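Local coordinates for carboxylesterase SOBER1 (Arabidopsis thaliana, PDB 6AVX), which hydrolyses short-chain carboxylic esters, has phospholipase A2 activity on phosphatidylcholine, and dampens the hypersensitive response to the bacterial effector AvrBsT, at residues A[118-129]-A[144-155]. The protein carries 1 engineered substitution. Sequence-based numbering, arbitrary orientation.
Sequences VLLYPKTLGGGA and QFPEEAKKTPIL
In the central parallel sheet of this alpha/beta hydrolase, G128 and A129 pair with I154 and L155 where strands 127-131 and 154-159 begin. G128 N donates to P153 O (2.9 Å), and L155 N donates to G128 O. I154 CD1 meets V118 CG1 of helix 109-120 at 4.0 Å.

Ahead of the strands, T152 ties the two connecting loops together. Its OG1 accepts a nearly straight bond from L125 N (2.9 Å, 173° at the hydrogen). T152 OG1 in turn donates to a water (2.7 Å). That water gives its own hydrogens to V118 O and K123 O, so it bridges the helix end, the following loop and T152. With T152 CG2 anti to the backbone N (chi1 -59° for OG1), the methyl is directed at V118 CG1. V118 CG1 and T152 CG2 are 3.4 Å apart, a tight contact.

T124 OG1 donates to E148 O (2.7 Å), from above the carbonyl plane. K151 N reaches this oxygen from the opposite face, so two donors grip it.

At the far end, F145 lies against the last turn of the helix. L119 CB sits over the centre of the F145 ring in a CH-pi contact, 3.7 Å from the centroid. L119 CD1 touches F145 CZ, while L120 CD2 lies at the ring edge, in plane. L119 O is buried without a polar partner, against F145 CB, P146 CD and A149 CB. P146 CG and A149 CB also pack against Y121 O. F145 also meets F176 and A180 of helix 173-180.

The contact lies away from the probable charge relay residues S108, D162 and H194. It packs the end of helix 109-120, which follows the probable nucleophile S108, the loop after it and the start of strand 127-131 against the lead-in to strand 154-159, as expected of the parallel alpha/beta layers of the alpha/beta hydrolase fold.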
loop_
_atom_site.group_PDB
_atom_site.type_symbol
_atom_site.label_atom_id
_atom_site.label_comp_id
_atom_site.label_asym_id
_atom_site.label_seq_id
_atom_site.Cartn_x
_atom_site.Cartn_y
_atom_site.Cartn_z
ATOM N N VAL A 118 -3.956 -4.504 -4.517
ATOM C CA VAL A 118 -3.778 -4.282 -5.944
ATOM C C VAL A 118 -3.549 -5.602 -6.667
ATOM O O VAL A 118 -4.145 -5.859 -7.726
ATOM C CB VAL A 118 -2.633 -3.288 -6.179
ATOM C CG1 VAL A 118 -2.219 -3.282 -7.638
ATOM C CG2 VAL A 118 -3.022 -1.897 -5.673
ATOM N N LEU A 119 -2.693 -6.454 -6.111
ATOM C CA LEU A 119 -2.300 -7.666 -6.832
ATOM C C LEU A 119 -3.426 -8.683 -6.919
ATOM O O LEU A 119 -3.378 -9.567 -7.787
ATOM C CB LEU A 119 -1.081 -8.317 -6.165
ATOM C CG LEU A 119 0.215 -7.506 -6.141
ATOM C CD1 LEU A 119 1.287 -8.198 -5.300
ATOM C CD2 LEU A 119 0.710 -7.277 -7.546
ATOM N N LEU A 120 -4.407 -8.599 -6.042
ATOM C CA LEU A 120 -5.537 -9.516 -6.066
ATOM C C LEU A 120 -6.776 -8.916 -6.716
ATOM O O LEU A 120 -7.795 -9.602 -6.816
ATOM C CB LEU A 120 -5.858 -10.000 -4.648
ATOM C CG LEU A 120 -4.817 -10.980 -4.103
ATOM C CD1 LEU A 120 -4.918 -11.101 -2.594
ATOM C CD2 LEU A 120 -4.973 -12.375 -4.761
ATOM N N TYR A 121 -6.733 -7.660 -7.147
ATOM C CA TYR A 121 -7.931 -7.051 -7.714
ATOM C C TYR A 121 -8.149 -7.556 -9.148
ATOM O O TYR A 121 -7.184 -7.718 -9.898
ATOM C CB TYR A 121 -7.817 -5.508 -7.714
ATOM C CG TYR A 121 -9.188 -4.897 -7.831
ATOM C CD1 TYR A 121 -9.601 -4.231 -8.984
ATOM C CD2 TYR A 121 -10.108 -5.041 -6.813
ATOM C CE1 TYR A 121 -10.875 -3.740 -9.105
ATOM C CE2 TYR A 121 -11.401 -4.549 -6.928
ATOM C CZ TYR A 121 -11.771 -3.894 -8.088
ATOM O OH TYR A 121 -13.063 -3.409 -8.223
ATOM N N PRO A 122 -9.401 -7.820 -9.559
ATOM C CA PRO A 122 -9.612 -8.424 -10.889
ATOM C C PRO A 122 -9.317 -7.520 -12.060
ATOM O O PRO A 122 -9.241 -8.023 -13.190
ATOM C CB PRO A 122 -11.090 -8.827 -10.869
ATOM C CG PRO A 122 -11.432 -8.980 -9.430
ATOM C CD PRO A 122 -10.601 -7.940 -8.715
ATOM N N LYS A 123 -9.176 -6.213 -11.850
ATOM C CA LYS A 123 -8.978 -5.242 -12.915
ATOM C C LYS A 123 -7.674 -4.475 -12.729
ATOM O O LYS A 123 -7.174 -4.332 -11.610
ATOM C CB LYS A 123 -10.145 -4.260 -12.948
ATOM C CG LYS A 123 -11.460 -4.997 -13.231
ATOM C CD LYS A 123 -12.654 -4.094 -13.204
ATOM C CE LYS A 123 -13.934 -4.895 -13.436
ATOM N NZ LYS A 123 -15.129 -4.058 -13.235
ATOM N N THR A 124 -7.120 -4.002 -13.838
ATOM C CA THR A 124 -5.973 -3.101 -13.799
ATOM C C THR A 124 -6.396 -1.777 -13.192
ATOM O O THR A 124 -7.400 -1.186 -13.597
ATOM C CB THR A 124 -5.432 -2.840 -15.206
ATOM O OG1 THR A 124 -5.233 -4.091 -15.886
ATOM C CG2 THR A 124 -4.126 -2.056 -15.148
ATOM N N LEU A 125 -5.622 -1.297 -12.247
ATOM C CA LEU A 125 -5.863 -0.009 -11.609
ATOM C C LEU A 125 -4.813 0.983 -12.083
ATOM O O LEU A 125 -3.877 0.648 -12.816
ATOM C CB LEU A 125 -5.871 -0.165 -10.087
ATOM C CG LEU A 125 -6.894 -1.170 -9.561
ATOM C CD1 LEU A 125 -6.713 -1.372 -8.063
ATOM C CD2 LEU A 125 -8.308 -0.761 -9.908
ATOM N N GLY A 126 -4.975 2.231 -11.645
ATOM C CA GLY A 126 -4.016 3.264 -11.983
ATOM C C GLY A 126 -2.648 2.979 -11.392
ATOM O O GLY A 126 -1.620 3.147 -12.045
ATOM N N GLY A 127 -2.611 2.524 -10.155
ATOM C CA GLY A 127 -1.343 2.212 -9.546
ATOM C C GLY A 127 -1.476 1.874 -8.081
ATOM O O GLY A 127 -2.482 2.194 -7.439
ATOM N N GLY A 128 -0.431 1.263 -7.554
ATOM C CA GLY A 128 -0.272 1.045 -6.132
ATOM C C GLY A 128 1.007 1.700 -5.660
ATOM O O GLY A 128 2.087 1.397 -6.189
ATOM N N ALA A 129 0.912 2.600 -4.682
ATOM C CA ALA A 129 2.081 3.267 -4.106
ATOM C C ALA A 129 2.286 2.722 -2.704
ATOM O O ALA A 129 1.455 2.945 -1.815
ATOM C CB ALA A 129 1.885 4.774 -4.055
ATOM N N GLN A 144 -2.852 -16.767 -7.802
ATOM C CA GLN A 144 -4.184 -16.211 -7.683
ATOM C C GLN A 144 -4.267 -14.749 -8.105
ATOM O O GLN A 144 -5.361 -14.175 -8.070
ATOM C CB GLN A 144 -4.694 -16.386 -6.249
ATOM C CG GLN A 144 -4.572 -17.820 -5.726
ATOM C CD GLN A 144 -5.071 -18.867 -6.710
ATOM O OE1 GLN A 144 -4.297 -19.735 -7.129
ATOM N NE2 GLN A 144 -6.345 -18.809 -7.067
ATOM N N PHE A 145 -3.164 -14.132 -8.500
ATOM C CA PHE A 145 -3.223 -12.754 -8.947
ATOM C C PHE A 145 -3.943 -12.708 -10.288
ATOM O O PHE A 145 -3.515 -13.389 -11.228
ATOM C CB PHE A 145 -1.837 -12.173 -9.120
ATOM C CG PHE A 145 -1.038 -12.028 -7.847
ATOM C CD1 PHE A 145 -1.609 -12.131 -6.603
ATOM C CD2 PHE A 145 0.317 -11.768 -7.927
ATOM C CE1 PHE A 145 -0.837 -11.963 -5.455
ATOM C CE2 PHE A 145 1.083 -11.601 -6.799
ATOM C CZ PHE A 145 0.510 -11.700 -5.563
ATOM N N PRO A 146 -5.028 -11.953 -10.423
ATOM C CA PRO A 146 -5.737 -11.901 -11.702
ATOM C C PRO A 146 -4.865 -11.371 -12.827
ATOM O O PRO A 146 -3.949 -10.567 -12.627
ATOM C CB PRO A 146 -6.910 -10.959 -11.400
ATOM C CG PRO A 146 -7.153 -11.151 -9.950
ATOM C CD PRO A 146 -5.779 -11.258 -9.364
ATOM N N GLU A 147 -5.211 -11.775 -14.043
ATOM C CA GLU A 147 -4.430 -11.393 -15.208
ATOM C C GLU A 147 -4.262 -9.883 -15.297
ATOM O O GLU A 147 -3.152 -9.385 -15.529
ATOM C CB GLU A 147 -5.111 -11.926 -16.468
ATOM C CG GLU A 147 -4.384 -11.534 -17.735
ATOM C CD GLU A 147 -5.043 -12.058 -19.001
ATOM O OE1 GLU A 147 -6.023 -12.816 -18.915
ATOM O OE2 GLU A 147 -4.564 -11.707 -20.101
ATOM N N GLU A 148 -5.352 -9.136 -15.124
ATOM C CA GLU A 148 -5.244 -7.696 -15.304
ATOM C C GLU A 148 -4.537 -7.019 -14.138
ATOM O O GLU A 148 -3.975 -5.926 -14.318
ATOM C CB GLU A 148 -6.623 -7.095 -15.541
ATOM C CG GLU A 148 -7.283 -7.570 -16.832
ATOM C CD GLU A 148 -6.671 -6.926 -18.043
ATOM O OE1 GLU A 148 -6.966 -5.736 -18.279
ATOM O OE2 GLU A 148 -5.880 -7.592 -18.743
ATOM N N ALA A 149 -4.533 -7.629 -12.954
ATOM C CA ALA A 149 -3.860 -7.036 -11.804
ATOM C C ALA A 149 -2.379 -6.913 -12.054
ATOM O O ALA A 149 -1.726 -5.990 -11.544
ATOM C CB ALA A 149 -4.085 -7.883 -10.560
ATOM N N LYS A 150 -1.817 -7.825 -12.838
ATOM C CA LYS A 150 -0.385 -7.810 -13.062
ATOM C C LYS A 150 0.053 -6.618 -13.897
ATOM O O LYS A 150 1.253 -6.336 -13.946
ATOM C CB LYS A 150 0.040 -9.127 -13.705
ATOM C CG LYS A 150 -0.171 -10.323 -12.786
ATOM C CD LYS A 150 0.279 -11.592 -13.447
ATOM C CE LYS A 150 0.134 -12.737 -12.500
ATOM N NZ LYS A 150 0.702 -13.940 -13.127
ATOM N N LYS A 151 -0.877 -5.915 -14.542
ATOM C CA LYS A 151 -0.566 -4.731 -15.322
ATOM C C LYS A 151 -0.625 -3.462 -14.492
ATOM O O LYS A 151 -0.292 -2.397 -15.013
ATOM C CB LYS A 151 -1.529 -4.634 -16.508
ATOM C CG LYS A 151 -1.458 -5.862 -17.419
ATOM C CD LYS A 151 -2.451 -5.773 -18.567
ATOM C CE LYS A 151 -2.489 -7.084 -19.343
ATOM N NZ LYS A 151 -3.564 -7.084 -20.371
ATOM N N THR A 152 -1.048 -3.535 -13.238
ATOM C CA THR A 152 -1.103 -2.327 -12.423
ATOM C C THR A 152 0.307 -1.961 -11.997
ATOM O O THR A 152 0.989 -2.793 -11.402
ATOM C CB THR A 152 -1.969 -2.539 -11.189
ATOM O OG1 THR A 152 -3.291 -2.892 -11.621
ATOM C CG2 THR A 152 -2.031 -1.253 -10.353
ATOM N N PRO A 153 0.786 -0.756 -12.282
ATOM C CA PRO A 153 2.152 -0.410 -11.876
ATOM C C PRO A 153 2.242 -0.179 -10.380
ATOM O O PRO A 153 1.311 0.328 -9.743
ATOM C CB PRO A 153 2.446 0.877 -12.650
ATOM C CG PRO A 153 1.142 1.462 -12.938
ATOM C CD PRO A 153 0.144 0.320 -13.053
ATOM N N ILE A 154 3.382 -0.571 -9.819
ATOM C CA ILE A 154 3.686 -0.371 -8.404
ATOM C C ILE A 154 4.835 0.617 -8.297
ATOM O O ILE A 154 5.847 0.479 -8.995
ATOM C CB ILE A 154 4.068 -1.689 -7.715
ATOM C CG1 ILE A 154 2.976 -2.747 -7.882
ATOM C CG2 ILE A 154 4.367 -1.456 -6.254
ATOM C CD1 ILE A 154 1.636 -2.419 -7.250
ATOM N N LEU A 155 4.691 1.595 -7.424
ATOM C CA LEU A 155 5.793 2.457 -7.010
ATOM C C LEU A 155 6.066 2.169 -5.545
ATOM O O LEU A 155 5.194 2.404 -4.703
ATOM C CB LEU A 155 5.448 3.934 -7.201
ATOM C CG LEU A 155 6.474 4.908 -6.608
ATOM C CD1 LEU A 155 7.830 4.776 -7.277
ATOM C CD2 LEU A 155 5.973 6.318 -6.721
HETATM O O HOH W 1 -4.890 -4.191 -9.905
#